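Local coordinates for protein DyP (Bjerkandera adusta, PDB 3VXJ) that binds heme b and, as a dye-decolorizing peroxidase, probably uses hydrogen peroxide to oxidise dyes and phenolic compounds, at residues 23-28 and 130-135; 79-84 and 209-214; 109-114 and 147-152; 237-242 and 254-259. One frame throughout, in Å; residues are numbered along the deposited sequence.

Contact 1 (23-28 and 130-135)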
loop_
_atom_site.group_PDB
_atom_site.type_symbol
_atom_site.label_atom_id
_atom_site.label_comp_id
_atom_site.label_asym_id
_atom_site.label_seq_id
_atom_site.Cartn_x
_atom_site.Cartn_y
_atom_site.Cartn_z
ATOM N N LYS A 23 -8.751 0.645 13.174
ATOM C CA LYS A 23 -8.034 1.898 13.411
ATOM C C LYS A 23 -6.543 1.622 13.384
ATOM O O LYS A 23 -6.098 0.557 13.799
ATOM C CB LYS A 23 -8.400 2.499 14.773
ATOM C CG LYS A 23 -9.894 2.541 15.113
ATOM C CD LYS A 23 -10.669 3.470 14.190
ATOM C CE LYS A 23 -12.115 3.565 14.636
ATOM N NZ LYS A 23 -12.944 4.446 13.755
ATOM N N GLU A 24 -5.758 2.571 12.893
ATOM C CA GLU A 24 -4.312 2.404 12.953
ATOM C C GLU A 24 -3.652 3.755 13.138
ATOM O O GLU A 24 -4.138 4.759 12.596
ATOM C CB GLU A 24 -3.793 1.718 11.684
ATOM C CG GLU A 24 -2.345 1.255 11.748
ATOM C CD GLU A 24 -1.897 0.563 10.478
ATOM O OE1 GLU A 24 -2.675 0.502 9.500
ATOM O OE2 GLU A 24 -0.746 0.090 10.444
ATOM N N ARG A 25 -2.566 3.783 13.908
ATOM C CA ARG A 25 -1.790 5.002 14.117
ATOM C C ARG A 25 -0.326 4.739 13.821
ATOM O O ARG A 25 0.240 3.712 14.220
ATOM C CB ARG A 25 -1.940 5.502 15.552
ATOM C CG ARG A 25 -1.206 6.822 15.823
ATOM C CD ARG A 25 -1.571 7.394 17.179
ATOM N NE ARG A 25 -2.968 7.802 17.213
ATOM C CZ ARG A 25 -3.640 8.088 18.323
ATOM N NH1 ARG A 25 -3.041 8.008 19.505
ATOM N NH2 ARG A 25 -4.915 8.449 18.246
ATOM N N PHE A 26 0.279 5.673 13.101
ATOM C CA PHE A 26 1.693 5.622 12.787
ATOM C C PHE A 26 2.357 6.718 13.613
ATOM O O PHE A 26 2.084 7.907 13.415
ATOM C CB PHE A 26 1.906 5.864 11.296
ATOM C CG PHE A 26 1.260 4.822 10.408
ATOM C CD1 PHE A 26 2.012 3.761 9.923
ATOM C CD2 PHE A 26 -0.099 4.893 10.084
ATOM C CE1 PHE A 26 1.427 2.786 9.112
ATOM C CE2 PHE A 26 -0.693 3.918 9.275
ATOM C CZ PHE A 26 0.070 2.868 8.794
ATOM N N VAL A 27 3.167 6.309 14.586
ATOM C CA VAL A 27 3.844 7.250 15.480
ATOM C C VAL A 27 5.288 7.367 15.013
ATOM O O VAL A 27 6.099 6.445 15.202
ATOM C CB VAL A 27 3.794 6.796 16.962
ATOM C CG1 VAL A 27 4.475 7.824 17.846
ATOM C CG2 VAL A 27 2.349 6.573 17.431
ATOM N N PHE A 28 5.591 8.483 14.365
ATOM C CA PHE A 28 6.922 8.743 13.830
ATOM C C PHE A 28 7.765 9.407 14.900
ATOM O O PHE A 28 7.299 10.319 15.576
ATOM C CB PHE A 28 6.841 9.609 12.565
ATOM C CG PHE A 28 6.035 8.976 11.460
ATOM C CD1 PHE A 28 6.621 8.065 10.587
ATOM C CD2 PHE A 28 4.673 9.242 11.336
ATOM C CE1 PHE A 28 5.871 7.460 9.582
ATOM C CE2 PHE A 28 3.921 8.637 10.342
ATOM C CZ PHE A 28 4.510 7.748 9.467
ATOM N N PHE A 130 -8.208 3.405 22.245
ATOM C CA PHE A 130 -7.216 2.352 22.458
ATOM C C PHE A 130 -5.879 2.741 21.823
ATOM O O PHE A 130 -4.817 2.482 22.397
ATOM C CB PHE A 130 -7.699 1.000 21.917
ATOM C CG PHE A 130 -9.084 0.581 22.387
ATOM C CD1 PHE A 130 -9.686 1.111 23.539
ATOM C CD2 PHE A 130 -9.773 -0.387 21.673
ATOM C CE1 PHE A 130 -10.959 0.697 23.946
ATOM C CE2 PHE A 130 -11.040 -0.807 22.073
ATOM C CZ PHE A 130 -11.631 -0.269 23.207
ATOM N N LEU A 131 -5.928 3.366 20.645
ATOM C CA LEU A 131 -4.725 3.959 20.056
ATOM C C LEU A 131 -4.073 4.926 21.038
ATOM O O LEU A 131 -2.861 4.879 21.228
ATOM C CB LEU A 131 -5.040 4.689 18.749
ATOM C CG LEU A 131 -5.559 3.859 17.571
ATOM C CD1 LEU A 131 -5.815 4.782 16.401
ATOM C CD2 LEU A 131 -4.598 2.743 17.174
ATOM N N ASP A 132 -4.879 5.789 21.664
ATOM C CA ASP A 132 -4.361 6.719 22.677
ATOM C C ASP A 132 -3.716 5.990 23.860
ATOM O O ASP A 132 -2.632 6.364 24.305
ATOM C CB ASP A 132 -5.457 7.678 23.167
ATOM C CG ASP A 132 -5.951 8.612 22.079
ATOM O OD1 ASP A 132 -5.237 8.792 21.066
ATOM O OD2 ASP A 132 -7.053 9.178 22.248
ATOM N N GLN A 133 -4.366 4.937 24.356
ATOM C CA GLN A 133 -3.811 4.176 25.473
ATOM C C GLN A 133 -2.452 3.580 25.111
ATOM O O GLN A 133 -1.505 3.664 25.894
ATOM C CB GLN A 133 -4.775 3.082 25.928
ATOM C CG GLN A 133 -6.057 3.619 26.555
ATOM C CD GLN A 133 -7.014 2.522 26.964
ATOM O OE1 GLN A 133 -6.600 1.422 27.336
ATOM N NE2 GLN A 133 -8.303 2.821 26.904
ATOM N N PHE A 134 -2.338 3.027 23.905
ATOM C CA PHE A 134 -1.081 2.414 23.484
ATOM C C PHE A 134 -0.004 3.420 23.098
ATOM O O PHE A 134 1.189 3.131 23.253
ATOM C CB PHE A 134 -1.328 1.357 22.405
ATOM C CG PHE A 134 -1.810 0.053 22.968
ATOM C CD1 PHE A 134 -3.132 -0.091 23.396
ATOM C CD2 PHE A 134 -0.932 -1.022 23.123
ATOM C CE1 PHE A 134 -3.584 -1.290 23.951
ATOM C CE2 PHE A 134 -1.377 -2.235 23.678
ATOM C CZ PHE A 134 -2.701 -2.364 24.089
ATOM N N THR A 135 -0.418 4.606 22.654
ATOM C CA THR A 135 0.517 5.713 22.426
ATOM C C THR A 135 1.062 6.215 23.771
ATOM O O THR A 135 2.271 6.434 23.926
ATOM C CB THR A 135 -0.159 6.864 21.653
ATOM O OG1 THR A 135 -0.613 6.381 20.385
ATOM C CG2 THR A 135 0.819 8.003 21.401
#
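D132 OD1 is gripped by both terminal nitrogens of R25, which reach a single oxygen end-on. The bonds are 2.8 Å from R25 NH1 to D132 OD1 and 2.9 Å from R25 NH2 to D132 OD1. Together they form the salt bridge between strand 23-31 and helix 128-142 in a ferredoxin-like alpha+beta domain. OD1 lies in the guanidinium plane. D132 OD1 receives NH1 on its anti lone pair, and NH2 meets it on the syn side, out of the carboxylate plane. The two planes are 34° apart. R25 NH1 also gives a bond of 3.1 Å to T135 OG1, which is tilted from the guanidinium plane. T135 OG1 in turn donates to L131 O from above the carbonyl plane, at 2.8 Å. L131 O also accepts the helical bond from T135 N. On one face of the guanidinium sits L131 CB, over the centre and 3.7 Å from R25 CZ. R25 CG is anti to the backbone N (chi1 -177°), and a bend at chi3 (-67°) sets NE, which bonds S153 OG of the neighbouring strand 146-155. An alanine here would probably leave D132 without its countercharge in this contact and open a gap beside L131 CB. The helix covers the sheet face that carries K23, R25 and V27. E24 points away from the helix, and the side chains of E24 and F26 touch I332 of the second sheet. Nearer the backbone of the strand the contact is apolar: L131 CD1 reaches K23 CB at 3.8 Å and R25 CB at 4.0 Å.

Contact 2 (79-84 and 209-214)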
loop_
_atom_site.group_PDB
_atom_site.type_symbol
_atom_site.label_atom_id
_atom_site.label_comp_id
_atom_site.label_asym_id
_atom_site.label_seq_id
_atom_site.Cartn_x
_atom_site.Cartn_y
_atom_site.Cartn_z
ATOM N N LEU A 79 21.324 4.737 16.387
ATOM C CA LEU A 79 21.450 3.628 17.321
ATOM C C LEU A 79 22.762 2.860 17.161
ATOM O O LEU A 79 22.961 1.823 17.792
ATOM C CB LEU A 79 20.241 2.698 17.181
ATOM C CG LEU A 79 18.910 3.357 17.573
ATOM C CD1 LEU A 79 17.713 2.498 17.190
ATOM C CD2 LEU A 79 18.874 3.657 19.071
ATOM N N GLY A 80 23.657 3.367 16.315
ATOM C CA GLY A 80 24.953 2.737 16.102
ATOM C C GLY A 80 24.877 1.427 15.342
ATOM O O GLY A 80 25.788 0.605 15.447
ATOM N N ILE A 81 23.795 1.229 14.581
ATOM C CA ILE A 81 23.609 0.031 13.765
ATOM C C ILE A 81 23.985 0.437 12.349
ATOM O O ILE A 81 23.173 1.003 11.623
ATOM C CB ILE A 81 22.143 -0.491 13.833
ATOM C CG1 ILE A 81 21.643 -0.640 15.284
ATOM C CG2 ILE A 81 21.992 -1.795 13.051
ATOM C CD1 ILE A 81 22.454 -1.567 16.180
ATOM N N THR A 82 25.231 0.157 11.975
ATOM C CA THR A 82 25.826 0.751 10.782
ATOM C C THR A 82 26.073 -0.243 9.641
ATOM O O THR A 82 26.603 0.135 8.584
ATOM C CB THR A 82 27.140 1.464 11.142
ATOM O OG1 THR A 82 27.927 0.589 11.955
ATOM C CG2 THR A 82 26.845 2.746 11.935
ATOM N N ASP A 83 25.678 -1.498 9.839
ATOM C CA ASP A 83 25.800 -2.495 8.769
ATOM C C ASP A 83 24.879 -2.145 7.603
ATOM O O ASP A 83 23.696 -1.856 7.792
ATOM C CB ASP A 83 25.461 -3.903 9.271
ATOM C CG ASP A 83 26.397 -4.392 10.364
ATOM O OD1 ASP A 83 27.595 -4.030 10.378
ATOM O OD2 ASP A 83 25.912 -5.158 11.219
ATOM N N ASP A 84 25.436 -2.164 6.401
ATOM C CA ASP A 84 24.686 -1.933 5.166
ATOM C C ASP A 84 23.648 -3.050 4.988
ATOM O O ASP A 84 23.992 -4.237 4.996
ATOM C CB ASP A 84 25.690 -1.880 4.002
ATOM C CG ASP A 84 25.063 -1.614 2.633
ATOM O OD1 ASP A 84 23.836 -1.445 2.498
ATOM O OD2 ASP A 84 25.850 -1.560 1.655
ATOM N N PRO A 209 22.919 -8.328 6.008
ATOM C CA PRO A 209 23.508 -8.845 7.248
ATOM C C PRO A 209 22.659 -10.004 7.770
ATOM O O PRO A 209 21.441 -10.026 7.562
ATOM C CB PRO A 209 23.436 -7.656 8.211
ATOM C CG PRO A 209 23.166 -6.455 7.359
ATOM C CD PRO A 209 22.460 -6.934 6.137
ATOM N N SER A 210 23.291 -10.968 8.430
ATOM C CA SER A 210 22.556 -12.099 8.997
ATOM C C SER A 210 21.429 -11.644 9.925
ATOM O O SER A 210 20.365 -12.261 9.941
ATOM C CB SER A 210 23.507 -13.064 9.711
ATOM O OG SER A 210 24.015 -12.501 10.908
ATOM N N TRP A 211 21.646 -10.556 10.663
ATOM C CA TRP A 211 20.620 -10.081 11.598
ATOM C C TRP A 211 19.362 -9.547 10.908
ATOM O O TRP A 211 18.320 -9.394 11.555
ATOM C CB TRP A 211 21.184 -9.059 12.587
ATOM C CG TRP A 211 21.761 -7.796 12.004
ATOM C CD1 TRP A 211 23.084 -7.505 11.836
ATOM C CD2 TRP A 211 21.041 -6.625 11.588
ATOM N NE1 TRP A 211 23.235 -6.245 11.317
ATOM C CE2 TRP A 211 21.998 -5.678 11.157
ATOM C CE3 TRP A 211 19.680 -6.284 11.534
ATOM C CZ2 TRP A 211 21.642 -4.418 10.667
ATOM C CZ3 TRP A 211 19.326 -5.028 11.052
ATOM C CH2 TRP A 211 20.306 -4.109 10.624
ATOM N N ALA A 212 19.461 -9.280 9.607
ATOM C CA ALA A 212 18.325 -8.788 8.828
ATOM C C ALA A 212 17.363 -9.892 8.375
ATOM O O ALA A 212 16.319 -9.598 7.777
ATOM C CB ALA A 212 18.809 -7.977 7.627
ATOM N N LEU A 213 17.688 -11.152 8.663
ATOM C CA LEU A 213 16.800 -12.262 8.320
ATOM C C LEU A 213 15.395 -12.024 8.876
ATOM O O LEU A 213 15.231 -11.671 10.052
ATOM C CB LEU A 213 17.357 -13.589 8.839
ATOM C CG LEU A 213 16.547 -14.853 8.520
ATOM C CD1 LEU A 213 16.538 -15.146 7.031
ATOM C CD2 LEU A 213 17.109 -16.037 9.291
ATOM N N ASP A 214 14.397 -12.225 8.017
ATOM C CA ASP A 214 12.974 -12.185 8.388
ATOM C C ASP A 214 12.464 -10.791 8.733
ATOM O O ASP A 214 11.410 -10.644 9.369
ATOM C CB ASP A 214 12.646 -13.206 9.489
ATOM C CG ASP A 214 12.665 -14.625 8.986
ATOM O OD1 ASP A 214 12.356 -14.840 7.795
ATOM O OD2 ASP A 214 12.980 -15.524 9.793
#
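The indole of W211 meets the carboxylate of D83 at its pyrrole edge. W211 NE1 donates to D83 OD2 at 2.9 Å with an N-H...O angle of 162°. OD2 lies close to the ring plane and uses its anti lone pair. The carboxylate is turned 37° from the indole. On one face of the indole lies P209 CB, 3.4 Å above the plane and offset toward the rim. A212 CB lies over the same face, farther off and also near the rim. W211 CG takes the crowded position between the backbone N and the carbonyl carbon (chi1 60°), which goes with the indole folding back over these two groups of its own segment. At the six-membered ring, I81 CG2 comes in obliquely, 3.6 Å from W211 CZ2 and 3.8 Å from W211 CH2. Residues from elsewhere also touch the indole: L85, F429, and T439 and I440 of the C-terminal helix 433-440.

P209 makes the second part of the contact. Its CG lies 3.9 Å from D83 CB. D84 O sits 3.3 Å from P209 CD, so a carbonyl faces the proline ring. The D84 side chain points away, and its OD1 bonds to G86 N instead.

Two loops meet here at the surface. The first follows helix 73-78, which ends in a Schellman motif with G80 as C-prime residue. The second holds a short 3-10 turn, 210-212, before strand 216-225. The bond pairs a neutral N-H with an exposed carboxylate that is probably ionised. It would fix the rotation of the indole, while I81 and P209 add apolar packing around it.

Contact 3 (109-114 and 147-152)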
loop_
_atom_site.group_PDB
_atom_site.type_symbol
_atom_site.label_atom_id
_atom_site.label_comp_id
_atom_site.label_asym_id
_atom_site.label_seq_id
_atom_site.Cartn_x
_atom_site.Cartn_y
_atom_site.Cartn_z
ATOM N N VAL A 109 5.303 17.707 3.179
ATOM C CA VAL A 109 5.292 18.468 4.429
ATOM C C VAL A 109 6.124 17.832 5.539
ATOM O O VAL A 109 6.403 16.621 5.528
ATOM C CB VAL A 109 3.865 18.737 4.958
ATOM C CG1 VAL A 109 3.087 19.630 3.998
ATOM C CG2 VAL A 109 3.125 17.445 5.215
ATOM N N ALA A 110 6.509 18.670 6.494
ATOM C CA ALA A 110 7.211 18.222 7.689
ATOM C C ALA A 110 6.372 17.180 8.436
ATOM O O ALA A 110 5.143 17.246 8.424
ATOM C CB ALA A 110 7.523 19.413 8.582
ATOM N N PRO A 111 7.032 16.208 9.093
ATOM C CA PRO A 111 8.474 16.055 9.244
ATOM C C PRO A 111 9.123 15.136 8.212
ATOM O O PRO A 111 10.198 14.607 8.468
ATOM C CB PRO A 111 8.589 15.425 10.630
ATOM C CG PRO A 111 7.407 14.546 10.709
ATOM C CD PRO A 111 6.302 15.226 9.923
ATOM N N PHE A 112 8.499 14.969 7.052
ATOM C CA PHE A 112 9.027 14.051 6.034
ATOM C C PHE A 112 10.053 14.668 5.094
ATOM O O PHE A 112 10.713 13.936 4.359
ATOM C CB PHE A 112 7.889 13.399 5.233
ATOM C CG PHE A 112 6.995 12.530 6.073
ATOM C CD1 PHE A 112 7.296 11.183 6.249
ATOM C CD2 PHE A 112 5.866 13.053 6.696
ATOM C CE1 PHE A 112 6.488 10.358 7.029
ATOM C CE2 PHE A 112 5.049 12.228 7.493
ATOM C CZ PHE A 112 5.365 10.879 7.648
ATOM N N THR A 113 10.197 15.996 5.151
ATOM C CA THR A 113 11.062 16.763 4.242
ATOM C C THR A 113 12.531 16.751 4.695
ATOM O O THR A 113 13.133 17.789 4.972
ATOM C CB THR A 113 10.525 18.198 4.088
ATOM O OG1 THR A 113 10.207 18.733 5.381
ATOM C CG2 THR A 113 9.252 18.187 3.235
ATOM N N GLY A 114 13.095 15.551 4.749
ATOM C CA GLY A 114 14.464 15.338 5.185
ATOM C C GLY A 114 14.557 13.926 5.713
ATOM O O GLY A 114 13.755 13.070 5.328
ATOM N N THR A 147 11.489 11.533 20.743
ATOM C CA THR A 147 10.541 12.613 20.499
ATOM C C THR A 147 9.587 12.120 19.423
ATOM O O THR A 147 10.010 11.645 18.360
ATOM C CB THR A 147 11.235 13.913 20.042
ATOM O OG1 THR A 147 12.064 14.403 21.102
ATOM C CG2 THR A 147 10.213 14.991 19.686
ATOM N N GLN A 148 8.298 12.208 19.710
ATOM C CA GLN A 148 7.275 11.858 18.747
ATOM C C GLN A 148 7.057 13.078 17.854
ATOM O O GLN A 148 6.534 14.105 18.302
ATOM C CB GLN A 148 6.004 11.414 19.474
ATOM C CG GLN A 148 6.220 10.123 20.281
ATOM C CD GLN A 148 5.088 9.791 21.233
ATOM O OE1 GLN A 148 3.911 9.952 20.907
ATOM N NE2 GLN A 148 5.444 9.306 22.418
ATOM N N VAL A 149 7.515 12.976 16.608
ATOM C CA VAL A 149 7.543 14.118 15.687
ATOM C C VAL A 149 6.252 14.274 14.884
ATOM O O VAL A 149 5.955 15.363 14.374
ATOM C CB VAL A 149 8.792 14.090 14.752
ATOM C CG1 VAL A 149 10.074 14.212 15.578
ATOM C CG2 VAL A 149 8.832 12.822 13.888
ATOM N N GLN A 150 5.493 13.183 14.773
ATOM C CA GLN A 150 4.204 13.196 14.080
ATOM C C GLN A 150 3.478 11.893 14.336
ATOM O O GLN A 150 4.099 10.833 14.401
ATOM C CB GLN A 150 4.411 13.377 12.571
ATOM C CG GLN A 150 3.154 13.289 11.702
ATOM C CD GLN A 150 2.250 14.487 11.855
ATOM O OE1 GLN A 150 1.530 14.612 12.845
ATOM N NE2 GLN A 150 2.273 15.377 10.870
ATOM N N ALA A 151 2.164 11.973 14.484
ATOM C CA ALA A 151 1.322 10.788 14.472
ATOM C C ALA A 151 0.302 10.948 13.358
ATOM O O ALA A 151 -0.357 11.986 13.262
ATOM C CB ALA A 151 0.641 10.604 15.807
ATOM N N LEU A 152 0.182 9.929 12.511
ATOM C CA LEU A 152 -0.847 9.906 11.481
ATOM C C LEU A 152 -1.780 8.760 11.796
ATOM O O LEU A 152 -1.330 7.619 11.945
ATOM C CB LEU A 152 -0.237 9.751 10.082
ATOM C CG LEU A 152 0.649 10.887 9.551
ATOM C CD1 LEU A 152 1.228 10.539 8.192
ATOM C CD2 LEU A 152 -0.094 12.223 9.486
HETATM O O HOH W 1 3.140 15.219 7.892
#
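P111 packs against V149 and Q150 at the tight end of this contact. Its CG lies 3.7 Å from Q150 CB and 3.9 Å from V149 CG2. P111 CD is also 3.7 Å from Q150 CB. The peptide bond before P111 is cis. The ring crosses the Q150 side chain at about a right angle. V149 and Q150 form a classic beta bulge opposite F28, in the edge strand 146-155, which is consistent with both side chains facing the loop.

The other end is looser. F112 and L152 reach toward each other tip to tip, with F112 CZ 4.2 Å from L152 CD1. F28 completes this corner, meeting the F112 ring edge-to-face, and F220 of the second sheet touches both F112 and L152.

The solvent side is bridged by one water. It donates to A110 O at 2.9 Å and accepts from Q150 NE2 at 3.1 Å. It also lies at the edge of the F112 ring. Q150 CG is anti to the backbone N, and a bend at chi2 (72°) turns CD out of the extended line. Q150 OE1 takes a weak bond from A151 N.

The loop 109-114 thus meets the strand through apolar groups and a shared water. No direct polar bond joins the two segments. At the wet margin the water probably satisfies A110 O and Q150 NE2 together.

Contact 4 (237-242 and 254-259)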
loop_
_atom_site.group_PDB
_atom_site.type_symbol
_atom_site.label_atom_id
_atom_site.label_comp_id
_atom_site.label_asym_id
_atom_site.label_seq_id
_atom_site.Cartn_x
_atom_site.Cartn_y
_atom_site.Cartn_z
ATOM N N ASN A 237 -17.028 12.793 -17.608
ATOM C CA ASN A 237 -16.438 11.953 -18.648
ATOM C C ASN A 237 -17.085 10.575 -18.727
ATOM O O ASN A 237 -16.503 9.616 -19.247
ATOM C CB ASN A 237 -14.928 11.870 -18.446
ATOM C CG ASN A 237 -14.259 13.200 -18.673
ATOM O OD1 ASN A 237 -14.018 13.594 -19.816
ATOM N ND2 ASN A 237 -13.983 13.918 -17.594
ATOM N N ALA A 238 -18.303 10.492 -18.199
ATOM C CA ALA A 238 -19.044 9.238 -18.119
ATOM C C ALA A 238 -19.035 8.520 -19.454
ATOM O O ALA A 238 -19.231 9.130 -20.503
ATOM C CB ALA A 238 -20.473 9.502 -17.678
ATOM N N ILE A 239 -18.794 7.218 -19.421
ATOM C CA ILE A 239 -18.759 6.427 -20.645
ATOM C C ILE A 239 -20.188 6.274 -21.174
ATOM O O ILE A 239 -21.066 5.853 -20.425
ATOM C CB ILE A 239 -18.065 5.074 -20.395
ATOM C CG1 ILE A 239 -16.592 5.324 -20.051
ATOM C CG2 ILE A 239 -18.208 4.154 -21.599
ATOM C CD1 ILE A 239 -15.841 4.150 -19.532
ATOM N N PRO A 240 -20.431 6.651 -22.445
ATOM C CA PRO A 240 -21.822 6.639 -22.928
ATOM C C PRO A 240 -22.438 5.250 -23.086
ATOM O O PRO A 240 -23.643 5.117 -22.937
ATOM C CB PRO A 240 -21.747 7.335 -24.296
ATOM C CG PRO A 240 -20.346 7.312 -24.690
ATOM C CD PRO A 240 -19.507 7.229 -23.438
ATOM N N ALA A 241 -21.626 4.239 -23.392
ATOM C CA ALA A 241 -22.124 2.889 -23.673
ATOM C C ALA A 241 -21.003 1.884 -23.504
ATOM O O ALA A 241 -19.827 2.224 -23.625
ATOM C CB ALA A 241 -22.669 2.801 -25.093
ATOM N N ASN A 242 -21.369 0.640 -23.234
ATOM C CA ASN A 242 -20.406 -0.430 -23.363
ATOM C C ASN A 242 -21.029 -1.545 -24.183
ATOM O O ASN A 242 -22.095 -1.344 -24.767
ATOM C CB ASN A 242 -19.824 -0.866 -22.005
ATOM C CG ASN A 242 -20.848 -1.463 -21.065
ATOM O OD1 ASN A 242 -21.847 -2.062 -21.481
ATOM N ND2 ASN A 242 -20.572 -1.343 -19.769
ATOM N N GLU A 254 -19.797 5.455 -12.940
ATOM C CA GLU A 254 -19.368 4.300 -12.154
ATOM C C GLU A 254 -18.480 3.406 -13.005
ATOM O O GLU A 254 -17.435 2.938 -12.545
ATOM C CB GLU A 254 -20.563 3.493 -11.640
ATOM C CG GLU A 254 -21.483 4.225 -10.650
ATOM C CD GLU A 254 -20.835 4.680 -9.328
ATOM O OE1 GLU A 254 -19.654 4.371 -9.019
ATOM O OE2 GLU A 254 -21.551 5.383 -8.577
ATOM N N PHE A 255 -18.880 3.184 -14.256
ATOM C CA PHE A 255 -18.091 2.361 -15.169
ATOM C C PHE A 255 -16.720 2.980 -15.429
ATOM O O PHE A 255 -15.710 2.275 -15.375
ATOM C CB PHE A 255 -18.860 2.147 -16.474
ATOM C CG PHE A 255 -18.204 1.192 -17.443
ATOM C CD1 PHE A 255 -17.778 -0.081 -17.051
ATOM C CD2 PHE A 255 -18.052 1.560 -18.773
ATOM C CE1 PHE A 255 -17.197 -0.953 -17.974
ATOM C CE2 PHE A 255 -17.478 0.686 -19.698
ATOM C CZ PHE A 255 -17.051 -0.571 -19.298
ATOM N N LEU A 256 -16.667 4.292 -15.664
ATOM C CA LEU A 256 -15.373 4.947 -15.850
ATOM C C LEU A 256 -14.455 4.746 -14.630
ATOM O O LEU A 256 -13.263 4.440 -14.798
ATOM C CB LEU A 256 -15.544 6.435 -16.195
ATOM C CG LEU A 256 -14.240 7.202 -16.419
ATOM C CD1 LEU A 256 -13.422 6.626 -17.562
ATOM C CD2 LEU A 256 -14.555 8.654 -16.691
ATOM N N GLY A 257 -14.997 4.888 -13.424
ATOM C CA GLY A 257 -14.216 4.627 -12.214
ATOM C C GLY A 257 -13.659 3.215 -12.200
ATOM O O GLY A 257 -12.467 3.006 -11.915
ATOM N N ALA A 258 -14.509 2.244 -12.536
ATOM C CA ALA A 258 -14.065 0.849 -12.595
ATOM C C ALA A 258 -12.993 0.609 -13.654
ATOM O O ALA A 258 -12.086 -0.198 -13.449
ATOM C CB ALA A 258 -15.263 -0.099 -12.795
ATOM N N ARG A 259 -13.095 1.305 -14.779
ATOM C CA ARG A 259 -12.109 1.208 -15.853
ATOM C C ARG A 259 -10.757 1.785 -15.422
ATOM O O ARG A 259 -9.696 1.282 -15.821
ATOM C CB ARG A 259 -12.628 1.925 -17.104
ATOM C CG ARG A 259 -13.863 1.282 -17.729
ATOM C CD ARG A 259 -13.526 0.009 -18.457
ATOM N NE ARG A 259 -12.850 0.296 -19.718
ATOM C CZ ARG A 259 -12.460 -0.643 -20.575
ATOM N NH1 ARG A 259 -12.679 -1.922 -20.314
ATOM N NH2 ARG A 259 -11.859 -0.298 -21.698
#
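I239 packs on F255 and L256 in a buried, mostly apolar contact, where the chain leaving helix 227-236 packs against helix 249-261. I239 CD1 does much of the touching. It lies 3.5 Å from F255 CD2, 4.0 Å from L256 CD1 and 3.9 Å from R259 CG. I239 CG2 sits at the edge of the F255 ring, in its plane. L256 points its other methyl, CD2, at N237, 3.4 Å from N237 O and 3.7 Å from N237 CB.

The F255 ring is held between two groups. N242 ND2 lies over the centre of one face, 3.6 Å above it. The amide plane is 82° from the ring. ND2 hydrogen-bonds to T275 O. R259 CG lies over the centre of the opposite face, at 3.9 Å. F255 CG is anti to the backbone N (chi1 -174°), a placement that lets the ring lie between N242 and R259. An alanine here would probably open a gap between N242 and R259 and take from I239 its packing against the ring.

The guanidinium of R259 leads elsewhere, to L405 O, G404 O and E300 O. Its side chain is about 10 Å from that of H308, the axial heme ligand. P407 touches both F255 and R259. N237 directly follows helix 227-236, N242 lies in the two-stranded hairpin 241-242 with 245-246, and I239 bonds by its backbone to G252 of helix 249-261.

How the contacts relate
From the N terminus, contact 1 joins strand 23-31 to helix 128-142. Contact 2 opens within that span and closes beyond it, so the two cross. Contact 3 also opens inside contact 1 and closes after it, at strand 146-155, so they cross too. It is nested in the long loop closed by contact 2. Contacts 1 and 3 share neighbouring strands and touch, through a probable backbone hydrogen bond, F26 N to L152 O at 2.8 Å. Contact 2 ties the first family region to the second. Contact 4 follows in series, closes a short loop between the end of helix 227-236 and helix 249-261, and lies about 39 Å between centres from contacts 1 and 3.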